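PDB 1WOQ: inorganic polyphosphate/ATP-glucomannokinase from Arthrobacter sp., which catalyses phosphorylation of glucose and mannose, using inorganic polyphosphate or ATP as the phosphoryl donor. Local coordinates for residues Ala49-Val62 and Ser100-Leu114. Numbering follows the deposited sequence.
Sequences ATPESVAEAVALVV and SWLNTDIDALLTARL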
loop_
_atom_site.group_PDB
_atom_site.type_symbol
_atom_site.label_atom_id
_atom_site.label_comp_id
_atom_site.label_asym_id
_atom_site.label_seq_id
_atom_site.Cartn_x
_atom_site.Cartn_y
_atom_site.Cartn_z
ATOM N N ALA A 49 2.386 -15.769 -8.801
ATOM C CA ALA A 49 1.231 -15.179 -8.144
ATOM C C ALA A 49 0.160 -14.868 -9.185
ATOM O O ALA A 49 0.034 -13.732 -9.639
ATOM C CB ALA A 49 1.638 -13.906 -7.405
ATOM N N THR A 50 -0.605 -15.888 -9.560
ATOM C CA THR A 50 -1.667 -15.733 -10.550
ATOM C C THR A 50 -3.001 -15.478 -9.868
ATOM O O THR A 50 -3.156 -15.744 -8.678
ATOM C CB THR A 50 -1.818 -17.000 -11.406
ATOM O OG1 THR A 50 -2.232 -18.090 -10.572
ATOM C CG2 THR A 50 -0.503 -17.345 -12.080
ATOM N N PRO A 51 -3.987 -14.959 -10.618
ATOM C CA PRO A 51 -5.305 -14.685 -10.046
ATOM C C PRO A 51 -5.830 -15.879 -9.256
ATOM O O PRO A 51 -6.320 -15.734 -8.139
ATOM C CB PRO A 51 -6.150 -14.386 -11.279
ATOM C CG PRO A 51 -5.170 -13.682 -12.168
ATOM C CD PRO A 51 -3.933 -14.546 -12.033
ATOM N N GLU A 52 -5.713 -17.065 -9.843
ATOM C CA GLU A 52 -6.189 -18.279 -9.194
ATOM C C GLU A 52 -5.444 -18.621 -7.903
ATOM O O GLU A 52 -6.071 -18.902 -6.884
ATOM C CB GLU A 52 -6.107 -19.453 -10.174
ATOM C CG GLU A 52 -6.452 -20.800 -9.565
ATOM C CD GLU A 52 -6.642 -21.877 -10.614
ATOM O OE1 GLU A 52 -7.612 -21.777 -11.396
ATOM O OE2 GLU A 52 -5.823 -22.820 -10.659
ATOM N N SER A 53 -4.114 -18.590 -7.941
ATOM C CA SER A 53 -3.317 -18.918 -6.759
ATOM C C SER A 53 -3.480 -17.875 -5.660
ATOM O O SER A 53 -3.586 -18.213 -4.480
ATOM C CB SER A 53 -1.833 -19.051 -7.126
ATOM O OG SER A 53 -1.269 -17.802 -7.489
ATOM N N VAL A 54 -3.502 -16.608 -6.050
ATOM C CA VAL A 54 -3.670 -15.524 -5.085
ATOM C C VAL A 54 -5.053 -15.601 -4.438
ATOM O O VAL A 54 -5.198 -15.370 -3.241
ATOM C CB VAL A 54 -3.497 -14.150 -5.766
ATOM C CG1 VAL A 54 -3.895 -13.030 -4.811
ATOM C CG2 VAL A 54 -2.045 -13.980 -6.203
ATOM N N ALA A 55 -6.069 -15.925 -5.229
ATOM C CA ALA A 55 -7.427 -16.029 -4.695
ATOM C C ALA A 55 -7.476 -17.080 -3.590
ATOM O O ALA A 55 -8.119 -16.881 -2.558
ATOM C CB ALA A 55 -8.405 -16.392 -5.807
ATOM N N GLU A 56 -6.802 -18.203 -3.809
ATOM C CA GLU A 56 -6.774 -19.264 -2.809
ATOM C C GLU A 56 -6.092 -18.800 -1.526
ATOM O O GLU A 56 -6.571 -19.079 -0.428
ATOM C CB GLU A 56 -6.056 -20.498 -3.359
ATOM C CG GLU A 56 -6.837 -21.245 -4.430
ATOM C CD GLU A 56 -8.224 -21.654 -3.964
ATOM O OE1 GLU A 56 -8.335 -22.220 -2.854
ATOM O OE2 GLU A 56 -9.202 -21.412 -4.709
ATOM N N ALA A 57 -4.977 -18.086 -1.664
ATOM C CA ALA A 57 -4.235 -17.588 -0.502
ATOM C C ALA A 57 -5.071 -16.585 0.296
ATOM O O ALA A 57 -5.090 -16.610 1.528
ATOM C CB ALA A 57 -2.925 -16.941 -0.950
ATOM N N VAL A 58 -5.756 -15.693 -0.411
ATOM C CA VAL A 58 -6.593 -14.709 0.259
ATOM C C VAL A 58 -7.702 -15.423 1.025
ATOM O O VAL A 58 -8.010 -15.071 2.164
ATOM C CB VAL A 58 -7.200 -13.718 -0.755
ATOM C CG1 VAL A 58 -8.239 -12.830 -0.074
ATOM C CG2 VAL A 58 -6.087 -12.861 -1.347
ATOM N N ALA A 59 -8.290 -16.441 0.404
ATOM C CA ALA A 59 -9.349 -17.203 1.051
ATOM C C ALA A 59 -8.869 -17.804 2.369
ATOM O O ALA A 59 -9.596 -17.792 3.361
ATOM C CB ALA A 59 -9.848 -18.305 0.127
ATOM N N LEU A 60 -7.645 -18.327 2.383
ATOM C CA LEU A 60 -7.107 -18.924 3.601
ATOM C C LEU A 60 -6.926 -17.886 4.701
ATOM O O LEU A 60 -7.230 -18.155 5.864
ATOM C CB LEU A 60 -5.769 -19.618 3.322
ATOM C CG LEU A 60 -5.849 -20.883 2.463
ATOM C CD1 LEU A 60 -4.454 -21.318 2.064
ATOM C CD2 LEU A 60 -6.562 -21.986 3.238
ATOM N N VAL A 61 -6.429 -16.704 4.347
ATOM C CA VAL A 61 -6.237 -15.662 5.353
ATOM C C VAL A 61 -7.587 -15.228 5.922
ATOM O O VAL A 61 -7.754 -15.115 7.138
ATOM C CB VAL A 61 -5.513 -14.422 4.775
ATOM C CG1 VAL A 61 -5.395 -13.339 5.852
ATOM C CG2 VAL A 61 -4.126 -14.812 4.278
ATOM N N VAL A 62 -8.550 -14.981 5.040
ATOM C CA VAL A 62 -9.878 -14.565 5.474
ATOM C C VAL A 62 -10.546 -15.646 6.320
ATOM O O VAL A 62 -11.211 -15.345 7.309
ATOM C CB VAL A 62 -10.780 -14.229 4.263
ATOM C CG1 VAL A 62 -12.225 -14.027 4.717
ATOM C CG2 VAL A 62 -10.270 -12.964 3.577
ATOM N N SER A 100 -1.054 -11.806 -16.170
ATOM C CA SER A 100 -2.395 -12.355 -16.345
ATOM C C SER A 100 -3.379 -11.550 -15.498
ATOM O O SER A 100 -4.591 -11.676 -15.646
ATOM C CB SER A 100 -2.437 -13.832 -15.932
ATOM O OG SER A 100 -2.126 -13.997 -14.559
ATOM N N TRP A 101 -2.844 -10.717 -14.609
ATOM C CA TRP A 101 -3.678 -9.885 -13.757
ATOM C C TRP A 101 -4.325 -8.759 -14.550
ATOM O O TRP A 101 -5.408 -8.290 -14.207
ATOM C CB TRP A 101 -2.849 -9.293 -12.613
ATOM C CG TRP A 101 -2.729 -10.201 -11.437
ATOM C CD1 TRP A 101 -1.612 -10.861 -11.018
ATOM C CD2 TRP A 101 -3.772 -10.549 -10.521
ATOM N NE1 TRP A 101 -1.894 -11.597 -9.891
ATOM C CE2 TRP A 101 -3.213 -11.425 -9.566
ATOM C CE3 TRP A 101 -5.127 -10.206 -10.415
ATOM C CZ2 TRP A 101 -3.962 -11.962 -8.513
ATOM C CZ3 TRP A 101 -5.873 -10.742 -9.368
ATOM C CH2 TRP A 101 -5.287 -11.609 -8.433
ATOM N N LEU A 102 -3.659 -8.330 -15.619
ATOM C CA LEU A 102 -4.182 -7.251 -16.444
ATOM C C LEU A 102 -5.602 -7.528 -16.926
ATOM O O LEU A 102 -5.898 -8.609 -17.443
ATOM C CB LEU A 102 -3.263 -7.004 -17.644
ATOM C CG LEU A 102 -1.869 -6.465 -17.309
ATOM C CD1 LEU A 102 -1.065 -6.288 -18.590
ATOM C CD2 LEU A 102 -1.997 -5.132 -16.578
ATOM N N ASN A 103 -6.470 -6.539 -16.738
ATOM C CA ASN A 103 -7.873 -6.615 -17.139
ATOM C C ASN A 103 -8.690 -7.637 -16.347
ATOM O O ASN A 103 -9.792 -8.010 -16.745
ATOM C CB ASN A 103 -7.981 -6.917 -18.635
ATOM C CG ASN A 103 -9.025 -6.062 -19.323
ATOM O OD1 ASN A 103 -9.261 -6.197 -20.525
ATOM N ND2 ASN A 103 -9.655 -5.170 -18.563
ATOM N N THR A 104 -8.148 -8.085 -15.223
ATOM C CA THR A 104 -8.850 -9.041 -14.377
ATOM C C THR A 104 -9.777 -8.313 -13.408
ATOM O O THR A 104 -9.368 -7.356 -12.747
ATOM C CB THR A 104 -7.859 -9.895 -13.552
ATOM O OG1 THR A 104 -7.158 -10.787 -14.424
ATOM C CG2 THR A 104 -8.597 -10.704 -12.485
ATOM N N ASP A 105 -11.033 -8.748 -13.341
ATOM C CA ASP A 105 -11.983 -8.148 -12.411
ATOM C C ASP A 105 -11.666 -8.823 -11.080
ATOM O O ASP A 105 -12.223 -9.879 -10.760
ATOM C CB ASP A 105 -13.423 -8.468 -12.818
ATOM C CG ASP A 105 -14.449 -7.700 -12.001
ATOM O OD1 ASP A 105 -14.167 -7.364 -10.825
ATOM O OD2 ASP A 105 -15.552 -7.442 -12.532
ATOM N N ILE A 106 -10.755 -8.228 -10.319
ATOM C CA ILE A 106 -10.350 -8.799 -9.044
ATOM C C ILE A 106 -11.455 -8.763 -7.984
ATOM O O ILE A 106 -11.531 -9.654 -7.135
ATOM C CB ILE A 106 -9.033 -8.130 -8.534
ATOM C CG1 ILE A 106 -8.527 -8.855 -7.283
ATOM C CG2 ILE A 106 -9.248 -6.643 -8.289
ATOM C CD1 ILE A 106 -7.107 -8.443 -6.874
ATOM N N ASP A 107 -12.327 -7.757 -8.033
ATOM C CA ASP A 107 -13.427 -7.691 -7.073
ATOM C C ASP A 107 -14.326 -8.905 -7.266
ATOM O O ASP A 107 -14.699 -9.569 -6.299
ATOM C CB ASP A 107 -14.249 -6.411 -7.263
ATOM C CG ASP A 107 -13.642 -5.218 -6.552
ATOM O OD1 ASP A 107 -12.451 -5.291 -6.181
ATOM O OD2 ASP A 107 -14.352 -4.207 -6.369
ATOM N N ALA A 108 -14.663 -9.196 -8.522
ATOM C CA ALA A 108 -15.520 -10.338 -8.840
ATOM C C ALA A 108 -14.816 -11.640 -8.473
ATOM O O ALA A 108 -15.412 -12.532 -7.870
ATOM C CB ALA A 108 -15.866 -10.335 -10.329
ATOM N N LEU A 109 -13.548 -11.742 -8.853
ATOM C CA LEU A 109 -12.744 -12.927 -8.566
ATOM C C LEU A 109 -12.750 -13.281 -7.082
ATOM O O LEU A 109 -13.020 -14.423 -6.700
ATOM C CB LEU A 109 -11.295 -12.695 -9.002
ATOM C CG LEU A 109 -10.287 -13.793 -8.639
ATOM C CD1 LEU A 109 -10.464 -14.967 -9.592
ATOM C CD2 LEU A 109 -8.864 -13.251 -8.723
ATOM N N LEU A 110 -12.443 -12.299 -6.242
ATOM C CA LEU A 110 -12.379 -12.543 -4.809
ATOM C C LEU A 110 -13.742 -12.672 -4.140
ATOM O O LEU A 110 -13.900 -13.452 -3.199
ATOM C CB LEU A 110 -11.540 -11.451 -4.133
ATOM C CG LEU A 110 -10.078 -11.387 -4.604
ATOM C CD1 LEU A 110 -9.333 -10.281 -3.853
ATOM C CD2 LEU A 110 -9.391 -12.733 -4.362
ATOM N N THR A 111 -14.732 -11.926 -4.619
ATOM C CA THR A 111 -16.065 -12.020 -4.031
ATOM C C THR A 111 -16.607 -13.432 -4.255
ATOM O O THR A 111 -17.208 -14.024 -3.362
ATOM C CB THR A 111 -17.032 -10.990 -4.657
ATOM O OG1 THR A 111 -16.575 -9.665 -4.357
ATOM C CG2 THR A 111 -18.445 -11.165 -4.096
ATOM N N ALA A 112 -16.372 -13.968 -5.449
ATOM C CA ALA A 112 -16.835 -15.310 -5.797
ATOM C C ALA A 112 -16.135 -16.377 -4.964
ATOM O O ALA A 112 -16.762 -17.335 -4.509
ATOM C CB ALA A 112 -16.597 -15.571 -7.279
ATOM N N ARG A 113 -14.833 -16.210 -4.763
ATOM C CA ARG A 113 -14.069 -17.180 -3.989
ATOM C C ARG A 113 -14.347 -17.124 -2.490
ATOM O O ARG A 113 -14.430 -18.164 -1.831
ATOM C CB ARG A 113 -12.569 -16.996 -4.232
ATOM C CG ARG A 113 -11.703 -18.008 -3.473
ATOM C CD ARG A 113 -12.002 -19.437 -3.926
ATOM N NE ARG A 113 -11.277 -20.444 -3.147
ATOM C CZ ARG A 113 -11.611 -20.834 -1.918
ATOM N NH1 ARG A 113 -12.663 -20.309 -1.306
ATOM N NH2 ARG A 113 -10.883 -21.753 -1.295
ATOM N N LEU A 114 -14.494 -15.919 -1.948
ATOM C CA LEU A 114 -14.738 -15.759 -0.513
ATOM C C LEU A 114 -16.190 -15.911 -0.074
ATOM O O LEU A 114 -16.464 -16.140 1.109
ATOM C CB LEU A 114 -14.221 -14.399 -0.037
ATOM C CG LEU A 114 -12.706 -14.173 -0.047
ATOM C CD1 LEU A 114 -12.394 -12.762 0.422
ATOM C CD2 LEU A 114 -12.037 -15.179 0.857
#
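Helices 51-62 and 106-114, which pack on the sheet holding strands 14-19 and 118-122 in the ROK-family domain with its actin-like ATPase fold, meet here at a crossing angle of -49°, and W101, in the 3-10 turn that leads by a type II turn toward helix 106-114, extends the contact to the start of the first. P51, in the first turn of its helix, where its lack of an N-H costs nothing, lies over one face of the indole: its compact ring, tied to the backbone, offers C-H groups, with CA 3.7 Å from the centroid of the W101 six-membered ring in a CH-pi contact and CG over the same face. V54 CB lies at the ring's edge, in its plane, 3.5 Å from W101 CZ2. Next along that edge, W101 NE1 donates to A49 O (2.9 Å), a bent bond at 142°. Farther along, A55 and A59 are small enough to let the helices approach. L110 CD2 rests against A55, while L114 CD2 comes within 3.4 Å of A59 CA and meets V62 tip to tip. R113 lies at the solvent-exposed side: CG is anti to the backbone N and the chain bends at chi2, laying the guanidinium face over A59 CB. Its edge grips E56 side-on, NE to OE2 (2.8 Å) and NH2 to OE1 (3.0 Å), with carboxylate and guanidinium planes 42° apart. The chemistry is thus graded: V54, V58 and L110 bury their carbons against the sheet, whereas the E56-R113 salt bridge clasps the helices at the surface and fixes the guanidinium's rotation.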